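Local coordinates for outer membrane protein (Bartonella henselae, PDB 2FI9), which is of unknown function but is named an outer membrane protein and belongs to the DUF498/DUF598 family, at residues A16-Y21 with F26-M31; I38-G43 with D67-L72; E57-V62 with R88-E93; A105-F110 with A122-V127. One frame throughout, in Å; residues are numbered along the deposited sequence.

Contact 1. Residues A16-Y21 with F26-M31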
# COMPACT_ATOMS: atom_id res chain seq x y z
N ALA A 16 -7.28 -8.35 -1.12
CA ALA A 16 -8.23 -8.85 -0.12
C ALA A 16 -8.33 -7.79 0.97
O ALA A 16 -7.40 -7.03 1.15
CB ALA A 16 -7.71 -10.16 0.48
N PRO A 17 -9.44 -7.75 1.72
CA PRO A 17 -9.40 -6.83 2.86
C PRO A 17 -8.24 -7.18 3.80
O PRO A 17 -7.90 -8.37 3.94
CB PRO A 17 -10.74 -7.05 3.57
CG PRO A 17 -11.60 -7.77 2.59
CD PRO A 17 -10.73 -8.44 1.58
N ILE A 18 -7.64 -6.17 4.40
CA ILE A 18 -6.61 -6.37 5.41
C ILE A 18 -7.32 -6.42 6.76
O ILE A 18 -7.87 -5.40 7.21
CB ILE A 18 -5.53 -5.25 5.37
CG1 ILE A 18 -4.87 -5.14 3.98
CG2 ILE A 18 -4.47 -5.45 6.46
CD1 ILE A 18 -4.43 -6.44 3.35
N ASP A 19 -7.33 -7.60 7.37
CA ASP A 19 -8.11 -7.85 8.59
C ASP A 19 -7.46 -7.35 9.88
O ASP A 19 -8.15 -7.22 10.89
CB ASP A 19 -8.45 -9.34 8.70
CG ASP A 19 -9.24 -9.83 7.50
OD1 ASP A 19 -10.09 -9.07 6.99
OD2 ASP A 19 -9.01 -10.96 7.04
N ALA A 20 -6.16 -7.09 9.85
CA ALA A 20 -5.44 -6.62 11.03
C ALA A 20 -4.10 -6.02 10.64
O ALA A 20 -3.55 -6.34 9.58
CB ALA A 20 -5.24 -7.73 12.04
N TYR A 21 -3.60 -5.11 11.49
CA TYR A 21 -2.25 -4.58 11.39
C TYR A 21 -1.72 -4.49 12.82
O TYR A 21 -2.47 -4.72 13.78
CB TYR A 21 -2.24 -3.21 10.69
CG TYR A 21 -3.03 -2.14 11.43
CD1 TYR A 21 -2.39 -1.25 12.28
CD2 TYR A 21 -4.41 -2.02 11.27
CE1 TYR A 21 -3.10 -0.26 12.97
CE2 TYR A 21 -5.14 -1.04 11.96
CZ TYR A 21 -4.48 -0.18 12.80
OH TYR A 21 -5.17 0.80 13.48
N PHE A 26 0.74 -7.93 9.16
CA PHE A 26 -0.63 -7.82 8.69
C PHE A 26 -1.28 -9.18 8.68
O PHE A 26 -0.60 -10.22 8.55
CB PHE A 26 -0.67 -7.21 7.28
CG PHE A 26 -0.11 -5.82 7.22
CD1 PHE A 26 -0.89 -4.72 7.61
CD2 PHE A 26 1.20 -5.60 6.81
CE1 PHE A 26 -0.36 -3.41 7.58
CE2 PHE A 26 1.73 -4.33 6.77
CZ PHE A 26 0.95 -3.21 7.17
N ARG A 27 -2.60 -9.17 8.81
CA ARG A 27 -3.40 -10.38 8.63
C ARG A 27 -4.38 -10.16 7.49
O ARG A 27 -5.05 -9.13 7.44
CB ARG A 27 -4.15 -10.76 9.90
CG ARG A 27 -3.27 -10.90 11.14
CD ARG A 27 -4.12 -11.31 12.32
NE ARG A 27 -4.48 -12.72 12.19
CZ ARG A 27 -5.63 -13.26 12.56
NH1 ARG A 27 -5.82 -14.56 12.38
NH2 ARG A 27 -6.60 -12.52 13.10
N PHE A 28 -4.45 -11.12 6.58
CA PHE A 28 -5.35 -11.03 5.43
C PHE A 28 -5.59 -12.42 4.87
O PHE A 28 -4.69 -13.26 4.88
CB PHE A 28 -4.75 -10.14 4.34
CG PHE A 28 -3.34 -10.50 3.96
CD1 PHE A 28 -3.08 -11.38 2.91
CD2 PHE A 28 -2.26 -9.95 4.66
CE1 PHE A 28 -1.77 -11.71 2.55
CE2 PHE A 28 -0.95 -10.28 4.31
CZ PHE A 28 -0.71 -11.18 3.25
N ALA A 29 -6.82 -12.66 4.39
CA ALA A 29 -7.11 -13.88 3.65
C ALA A 29 -6.75 -15.12 4.48
O ALA A 29 -6.20 -16.11 3.95
CB ALA A 29 -6.34 -13.87 2.32
N ASP A 30 -7.05 -15.06 5.78
CA ASP A 30 -6.73 -16.12 6.74
C ASP A 30 -5.23 -16.47 6.83
O ASP A 30 -4.87 -17.57 7.26
CB ASP A 30 -7.57 -17.37 6.48
CG ASP A 30 -9.05 -17.10 6.64
OD1 ASP A 30 -9.45 -16.54 7.69
OD2 ASP A 30 -9.82 -17.43 5.71
N MET A 31 -4.39 -15.52 6.44
CA MET A 31 -2.95 -15.66 6.52
C MET A 31 -2.41 -14.53 7.41
O MET A 31 -3.10 -13.54 7.67
CB MET A 31 -2.33 -15.53 5.13
CG MET A 31 -2.46 -16.70 4.16
SD MET A 31 -1.74 -16.14 2.58
CE MET A 31 -0.21 -15.39 3.14
O HOH W 1 -9.08 -10.76 4.02
O HOH W 2 -7.49 -12.99 7.58

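Contact 2. Residues I38-G43 with D67-L72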
# COMPACT_ATOMS: atom_id res chain seq x y z
N ILE A 38 2.67 -4.54 -0.16
CA ILE A 38 2.03 -3.77 -1.20
C ILE A 38 0.84 -4.61 -1.74
O ILE A 38 0.95 -5.81 -1.90
CB ILE A 38 3.04 -3.39 -2.29
CG1 ILE A 38 2.55 -2.18 -3.08
CG2 ILE A 38 3.38 -4.56 -3.22
CD1 ILE A 38 3.67 -1.52 -3.85
N CYS A 39 -0.30 -3.96 -1.95
CA CYS A 39 -1.53 -4.62 -2.33
C CYS A 39 -1.95 -4.02 -3.64
O CYS A 39 -2.32 -2.84 -3.70
CB CYS A 39 -2.63 -4.36 -1.29
SG CYS A 39 -2.16 -4.77 0.40
N ILE A 40 -1.87 -4.80 -4.70
CA ILE A 40 -2.15 -4.30 -6.04
C ILE A 40 -3.04 -5.32 -6.77
O ILE A 40 -3.26 -6.42 -6.24
CB ILE A 40 -0.82 -4.00 -6.79
CG1 ILE A 40 0.09 -5.24 -6.76
CG2 ILE A 40 -0.12 -2.83 -6.14
CD1 ILE A 40 1.41 -5.07 -7.54
N PRO A 41 -3.64 -4.95 -7.91
CA PRO A 41 -4.54 -5.94 -8.55
C PRO A 41 -3.96 -7.35 -8.74
O PRO A 41 -4.73 -8.33 -8.67
CB PRO A 41 -4.86 -5.28 -9.90
CG PRO A 41 -4.86 -3.83 -9.55
CD PRO A 41 -3.65 -3.67 -8.64
N SER A 42 -2.65 -7.46 -8.96
CA SER A 42 -2.03 -8.80 -9.19
C SER A 42 -1.74 -9.57 -7.89
O SER A 42 -1.34 -10.73 -7.94
CB SER A 42 -0.73 -8.67 -10.00
OG SER A 42 0.27 -8.02 -9.22
N GLY A 43 -1.91 -8.92 -6.75
CA GLY A 43 -1.79 -9.61 -5.47
C GLY A 43 -1.25 -8.79 -4.33
O GLY A 43 -1.10 -7.57 -4.44
N ASP A 67 -1.88 0.79 -15.27
CA ASP A 67 -3.07 0.71 -16.11
C ASP A 67 -4.29 0.23 -15.32
O ASP A 67 -5.42 0.50 -15.73
CB ASP A 67 -2.84 -0.18 -17.34
CG ASP A 67 -2.31 0.60 -18.56
OD1 ASP A 67 -2.39 1.85 -18.59
OD2 ASP A 67 -1.83 -0.05 -19.52
N GLN A 68 -4.08 -0.46 -14.20
CA GLN A 68 -5.18 -1.02 -13.39
C GLN A 68 -5.32 -0.36 -12.02
O GLN A 68 -6.07 -0.84 -11.18
CB GLN A 68 -5.02 -2.53 -13.22
CG GLN A 68 -5.44 -3.38 -14.43
CD GLN A 68 -4.26 -3.73 -15.34
OE1 GLN A 68 -4.46 -4.30 -16.43
NE2 GLN A 68 -3.04 -3.42 -14.91
N ILE A 69 -4.58 0.72 -11.79
CA ILE A 69 -4.58 1.42 -10.51
C ILE A 69 -4.90 2.89 -10.74
O ILE A 69 -4.17 3.57 -11.47
CB ILE A 69 -3.20 1.29 -9.79
CG1 ILE A 69 -2.90 -0.20 -9.51
CG2 ILE A 69 -3.17 2.11 -8.50
CD1 ILE A 69 -1.45 -0.48 -9.15
N GLU A 70 -6.00 3.37 -10.14
CA GLU A 70 -6.33 4.81 -10.17
C GLU A 70 -5.87 5.53 -8.92
O GLU A 70 -5.55 6.73 -8.96
CB GLU A 70 -7.82 5.04 -10.31
CG GLU A 70 -8.41 4.57 -11.63
CD GLU A 70 -9.62 5.40 -12.04
OE1 GLU A 70 -9.51 6.65 -12.07
OE2 GLU A 70 -10.69 4.79 -12.33
N VAL A 71 -5.87 4.82 -7.80
CA VAL A 71 -5.53 5.46 -6.51
C VAL A 71 -4.60 4.57 -5.67
O VAL A 71 -4.83 3.35 -5.56
CB VAL A 71 -6.80 5.92 -5.70
CG1 VAL A 71 -7.75 4.79 -5.47
CG2 VAL A 71 -6.43 6.58 -4.36
N LEU A 72 -3.54 5.18 -5.16
CA LEU A 72 -2.62 4.52 -4.26
C LEU A 72 -2.67 5.15 -2.85
O LEU A 72 -2.43 6.36 -2.69
CB LEU A 72 -1.19 4.57 -4.80
CG LEU A 72 -0.14 3.96 -3.86
CD1 LEU A 72 -0.34 2.45 -3.68
CD2 LEU A 72 1.24 4.27 -4.38

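Contact 3. Residues E57-V62 with R88-E93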
# COMPACT_ATOMS: atom_id res chain seq x y z
N GLU A 57 11.95 2.06 -5.60
CA GLU A 57 11.79 0.60 -5.63
C GLU A 57 10.50 0.11 -4.97
O GLU A 57 9.79 -0.75 -5.50
CB GLU A 57 12.95 -0.07 -4.90
CG GLU A 57 14.09 -0.49 -5.79
CD GLU A 57 14.86 -1.67 -5.18
OE1 GLU A 57 15.97 -1.97 -5.69
OE2 GLU A 57 14.36 -2.28 -4.20
N ASP A 58 10.20 0.65 -3.79
CA ASP A 58 9.00 0.27 -3.06
C ASP A 58 7.74 0.33 -3.90
O ASP A 58 6.84 -0.51 -3.73
CB ASP A 58 8.83 1.13 -1.81
CG ASP A 58 9.85 0.81 -0.76
OD1 ASP A 58 10.49 -0.25 -0.85
OD2 ASP A 58 10.02 1.63 0.17
N ILE A 59 7.67 1.32 -4.79
CA ILE A 59 6.45 1.56 -5.55
C ILE A 59 6.53 1.03 -7.00
O ILE A 59 5.60 1.20 -7.79
CB ILE A 59 6.03 3.07 -5.53
CG1 ILE A 59 7.05 3.94 -6.28
CG2 ILE A 59 5.83 3.55 -4.09
CD1 ILE A 59 6.47 5.25 -6.80
N SER A 60 7.65 0.39 -7.33
CA SER A 60 7.88 -0.11 -8.69
C SER A 60 6.76 -1.02 -9.22
O SER A 60 6.40 -0.93 -10.39
CB SER A 60 9.24 -0.82 -8.78
OG SER A 60 9.31 -1.88 -7.84
N ARG A 61 6.19 -1.87 -8.37
CA ARG A 61 5.10 -2.75 -8.82
C ARG A 61 3.82 -1.96 -9.12
O ARG A 61 3.05 -2.34 -10.03
CB ARG A 61 4.82 -3.85 -7.81
CG ARG A 61 5.73 -5.05 -7.92
CD ARG A 61 5.25 -6.15 -6.98
NE ARG A 61 6.12 -7.33 -6.99
CZ ARG A 61 6.03 -8.33 -7.87
NH1 ARG A 61 5.11 -8.32 -8.84
NH2 ARG A 61 6.85 -9.37 -7.77
N VAL A 62 3.60 -0.90 -8.35
CA VAL A 62 2.47 -0.00 -8.56
C VAL A 62 2.61 0.69 -9.91
O VAL A 62 1.67 0.70 -10.70
CB VAL A 62 2.35 1.05 -7.44
CG1 VAL A 62 1.31 2.11 -7.78
CG2 VAL A 62 1.97 0.38 -6.16
N ARG A 88 6.32 11.57 -6.01
CA ARG A 88 5.17 12.36 -6.45
C ARG A 88 5.18 12.50 -7.97
O ARG A 88 4.16 12.30 -8.62
CB ARG A 88 5.14 13.74 -5.76
CG ARG A 88 4.93 13.65 -4.23
CD ARG A 88 4.58 14.97 -3.59
NE ARG A 88 5.49 16.06 -3.96
CZ ARG A 88 6.46 16.54 -3.18
NH1 ARG A 88 6.66 16.03 -1.96
NH2 ARG A 88 7.22 17.55 -3.61
N VAL A 89 6.36 12.82 -8.53
CA VAL A 89 6.57 12.87 -9.98
C VAL A 89 6.25 11.55 -10.69
O VAL A 89 5.47 11.53 -11.64
CB VAL A 89 8.01 13.34 -10.32
CG1 VAL A 89 8.27 13.33 -11.83
CG2 VAL A 89 8.23 14.75 -9.78
N LEU A 90 6.87 10.46 -10.25
CA LEU A 90 6.64 9.14 -10.87
C LEU A 90 5.16 8.75 -10.87
O LEU A 90 4.63 8.28 -11.89
CB LEU A 90 7.46 8.08 -10.14
CG LEU A 90 8.99 8.16 -10.26
CD1 LEU A 90 9.64 7.37 -9.12
CD2 LEU A 90 9.45 7.65 -11.60
N LEU A 91 4.50 8.92 -9.72
CA LEU A 91 3.07 8.58 -9.61
C LEU A 91 2.22 9.48 -10.53
O LEU A 91 1.31 9.01 -11.23
CB LEU A 91 2.61 8.65 -8.16
CG LEU A 91 3.17 7.50 -7.32
CD1 LEU A 91 3.10 7.81 -5.81
CD2 LEU A 91 2.49 6.13 -7.71
N TRP A 92 2.56 10.77 -10.55
CA TRP A 92 1.89 11.72 -11.42
C TRP A 92 2.01 11.33 -12.90
O TRP A 92 1.03 11.42 -13.64
CB TRP A 92 2.45 13.14 -11.19
CG TRP A 92 1.81 14.20 -12.03
CD1 TRP A 92 0.78 15.02 -11.67
CD2 TRP A 92 2.17 14.57 -13.37
NE1 TRP A 92 0.47 15.88 -12.70
CE2 TRP A 92 1.31 15.62 -13.75
CE3 TRP A 92 3.14 14.12 -14.28
CZ2 TRP A 92 1.38 16.23 -15.01
CZ3 TRP A 92 3.21 14.71 -15.53
CH2 TRP A 92 2.34 15.77 -15.89
N GLU A 93 3.21 10.90 -13.31
CA GLU A 93 3.47 10.49 -14.70
C GLU A 93 2.60 9.32 -15.14
O GLU A 93 2.36 9.13 -16.32
CB GLU A 93 4.92 10.05 -14.87
CG GLU A 93 5.95 11.13 -14.70
CD GLU A 93 7.37 10.59 -14.81
OE1 GLU A 93 7.57 9.36 -14.88
OE2 GLU A 93 8.31 11.41 -14.81

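Contact 4. Residues A105-F110 with A122-V127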
# COMPACT_ATOMS: atom_id res chain seq x y z
N ALA A 105 -4.82 4.12 9.23
CA ALA A 105 -5.75 4.85 8.38
C ALA A 105 -5.74 4.28 6.98
O ALA A 105 -6.80 4.16 6.37
CB ALA A 105 -5.39 6.34 8.36
N ALA A 106 -4.57 3.95 6.46
CA ALA A 106 -4.48 3.42 5.10
C ALA A 106 -5.20 2.07 5.00
O ALA A 106 -5.94 1.80 4.03
CB ALA A 106 -3.04 3.32 4.67
N VAL A 107 -5.01 1.21 6.00
CA VAL A 107 -5.71 -0.08 6.02
C VAL A 107 -7.22 0.12 5.95
O VAL A 107 -7.91 -0.51 5.12
CB VAL A 107 -5.36 -0.93 7.29
CG1 VAL A 107 -6.37 -2.10 7.49
CG2 VAL A 107 -3.90 -1.42 7.24
N ARG A 108 -7.74 1.00 6.81
CA ARG A 108 -9.18 1.19 6.92
C ARG A 108 -9.76 1.77 5.64
O ARG A 108 -10.82 1.33 5.20
CB ARG A 108 -9.52 2.09 8.11
CG ARG A 108 -9.29 1.41 9.45
CD ARG A 108 -9.72 2.29 10.60
NE ARG A 108 -8.87 3.48 10.76
CZ ARG A 108 -7.79 3.55 11.54
NH1 ARG A 108 -7.40 2.49 12.25
NH2 ARG A 108 -7.10 4.68 11.62
N THR A 109 -9.02 2.70 5.04
CA THR A 109 -9.41 3.36 3.80
C THR A 109 -9.31 2.40 2.62
O THR A 109 -10.21 2.38 1.77
CB THR A 109 -8.56 4.63 3.49
OG1 THR A 109 -8.60 5.53 4.59
CG2 THR A 109 -9.08 5.34 2.26
N PHE A 110 -8.21 1.65 2.54
CA PHE A 110 -8.08 0.58 1.54
C PHE A 110 -9.26 -0.39 1.56
O PHE A 110 -9.83 -0.70 0.51
CB PHE A 110 -6.78 -0.21 1.72
CG PHE A 110 -6.64 -1.36 0.77
CD1 PHE A 110 -6.31 -1.13 -0.57
CD2 PHE A 110 -6.87 -2.68 1.19
CE1 PHE A 110 -6.19 -2.19 -1.47
CE2 PHE A 110 -6.74 -3.77 0.27
CZ PHE A 110 -6.41 -3.52 -1.05
N ALA A 122 -2.56 -0.25 -2.25
CA ALA A 122 -2.01 0.25 -0.99
C ALA A 122 -0.56 -0.20 -0.81
O ALA A 122 -0.21 -1.33 -1.15
CB ALA A 122 -2.85 -0.25 0.18
N LEU A 123 0.28 0.70 -0.30
CA LEU A 123 1.60 0.36 0.14
C LEU A 123 1.58 0.57 1.64
O LEU A 123 1.30 1.67 2.10
CB LEU A 123 2.63 1.30 -0.50
CG LEU A 123 4.08 1.15 -0.05
CD1 LEU A 123 4.58 -0.26 -0.19
CD2 LEU A 123 5.01 2.10 -0.84
N LEU A 124 1.86 -0.48 2.40
CA LEU A 124 1.64 -0.39 3.85
C LEU A 124 2.89 -0.72 4.64
O LEU A 124 3.33 -1.87 4.65
CB LEU A 124 0.48 -1.31 4.26
CG LEU A 124 -0.84 -1.14 3.50
CD1 LEU A 124 -1.80 -2.29 3.73
CD2 LEU A 124 -1.54 0.17 3.86
N PHE A 125 3.46 0.29 5.32
CA PHE A 125 4.57 0.05 6.24
C PHE A 125 4.03 -0.61 7.48
O PHE A 125 3.13 -0.09 8.12
CB PHE A 125 5.26 1.34 6.60
CG PHE A 125 6.46 1.15 7.51
CD1 PHE A 125 7.64 0.61 7.01
CD2 PHE A 125 6.41 1.56 8.84
CE1 PHE A 125 8.75 0.46 7.83
CE2 PHE A 125 7.54 1.44 9.67
CZ PHE A 125 8.70 0.88 9.17
N ALA A 126 4.60 -1.76 7.83
CA ALA A 126 4.14 -2.54 8.97
C ALA A 126 4.57 -1.86 10.25
O ALA A 126 5.74 -1.58 10.44
CB ALA A 126 4.72 -3.92 8.92
N VAL A 127 3.60 -1.60 11.12
CA VAL A 127 3.85 -0.95 12.41
C VAL A 127 3.80 -1.97 13.55
O VAL A 127 3.19 -3.04 13.42
CB VAL A 127 2.82 0.18 12.73
CG1 VAL A 127 3.02 1.37 11.81
CG2 VAL A 127 1.40 -0.32 12.62

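Contact 1. Residues A16-Y21 with F26-M31
D19 and A20 both face R27, so that the pairing of these two strands is interrupted by a classic beta bulge. R27 O receives D19 N at 2.7 Å, a short but bent bond (134°), and A20 N only weakly. From the same edge R27 N gives a straighter bond to A20 O, 3.1 Å (166°). The same A20 O also lies at the edge of the F26 ring.

Where direct pairing fades toward the turn, water takes over. One water gives its hydrogens to P17 O and D19 OD2 and accepts from A29 N; a second joins D19 OD2 to D30 N, so two waters link this carboxylate oxygen to the backbone N atoms of A29 and D30 in the turn.

On one face, I18 splits its work: CG2, anti to the backbone N, approaches F26 CD1 at 3.8 Å, while CD1 meets F28 CB. Y21 CB presses on F26 CE1 at 3.6 Å, although the tyrosine ring swings off, its OH making a weak hydrogen bond with R108. On the other face A20 CB rests on the aliphatic part of R27. F28 to M31 form a type I' turn into the next strand, 31-34. The whole is a bulged beta hairpin within a three-stranded antiparallel meander.

Contact 2. Residues I38-G43 with D67-L72
S42 OG is hydrogen-bonded to both E65 OE2 and Y45 OH, and this double grip lies beside P41, the residue that meets Q68 and I69 across the contact. The contact itself is apolar. P41 turns the CG and CD atoms of its ring toward the other segment: CD reaches I69 CG1 at 3.7 Å, and CG sits 3.6 Å from Q68 O and 3.9 Å from Q68 CB. The glutamine thus contributes its backbone oxygen and the root of its side chain.

I69 carries most of its side of the packing. Its CG1, anti to the carbonyl carbon (chi1 -61°), extends the CD1 methyl past the proline to I40 CG2, 4.0 Å away. That branch of I40 is the one that faces I69; its longer arm, CG1 to CD1, turns away toward R61. V62 of helix 60-64 touches both isoleucines, closing the apolar cluster from the helix side.

I40 and G43 exchange two backbone bonds, I40 N to G43 O and G43 N to I40 O, each 2.9 Å, around a type I turn. This is a tight two-residue beta hairpin between strands 36-40 and 43-47, packed against the lead-in to strand 71-75.

Contact 3. Residues E57-V62 with R88-E93
I59 and L91 carry the apolar part of this contact, which is all that joins the two segments directly. The CD1 methyl of I59 lies 4.0 Å from L91 CG and 4.2 Å from L91 CD2, the two side chains meeting at a slant. I59 CG1 sits between the backbone N and the carbonyl carbon (chi1 66°), and the chain then extends, chi2 156°, to carry its terminal methyl to the leucine. L91 CD2 is shared, for V62 CG1, three residues farther along the chain, approaches it at 4.2 Å. L90 CD1 makes a looser touch on I59 CD1 at 4.5 Å.

Polar bonds do not pass between the segments; in the first, E57 O accepts two bonds from S60, one from its N at 3.0 Å and a shorter one from OG at 2.6 Å, the hydroxyl lying in the carbonyl plane on a lone pair. Two cation-pi pairs reach outside the segments, R61 with Y45 and W92 with R95.

L63 extends the packing of helix 60-64 onto L90 and L91 of helix 85-93. The same residues of the first segment also rest on the sheet, V62 against I38 and I40 of strand 36-40 and I59 against L123 of strand 120-124.

Contact 4. Residues A105-F110 with A122-V127
L124 reaches from its strand toward the helix with its fork open, each prong meeting a different residue. Its CD2 comes up to the small A106 CB at 3.6 Å, and its CD1 comes to V107 CG2 at 4.2 Å. The leucine's CG lies beside the backbone N, anti to the carbonyl carbon (chi1 -53°), which directs the fork at the helix; the side chains of V107 and L124 cross at about a right angle. The alanine leaves a shallow place on the helix surface, and the leucine methyl fills it.

One turn farther along, the roles of large and small are exchanged. F110 is the bump and A122 the hollow: A122 CB lies 3.6 Å from ring atom CD1 and 4.0 Å from CG, approaching the ring obliquely. F110 CG is anti to the backbone N (chi1 176°), which sends the ring out toward the strand and on to C39 of strand 36-40. The axes of helix segment 105-110 and strand segment 122-124 run roughly antiparallel (154°), 9.1 Å apart at closest. L123, between A122 and L124, points away toward I59 on the other face of the sheet.

T109 OG1 bonds A105 O at 2.9 Å, so this hydroxyl is tied to its own helix. All five touching residues are buried and meet through carbon atoms, which implies a helix held on the sheet by fit and hydrophobic burial rather than by polar bonds.

How the contacts relate
From the N terminus, contact 1 comes first and closes a short hairpin loop. Contact 2 then opens at 38-43, and before it closes at 67-72 the chain has passed through 57-62, the first half of contact 3; that contact closes only at 88-93, so the two cross, and strand 71-75 comes between the two helices in the chain. Contact 4 follows in series, bringing strand 120-124 back against helix 103-115. This strand lies between strands 36-40 and 71-75, uniting contacts 2 and 4 in one sheet. Contact 3 sits on one face of that sheet, and helix 103-115 of contact 4 on the other, while F26 of contact 1 packs on L124. Contacts 1 and 3 lie on opposite sides of the chain's centre.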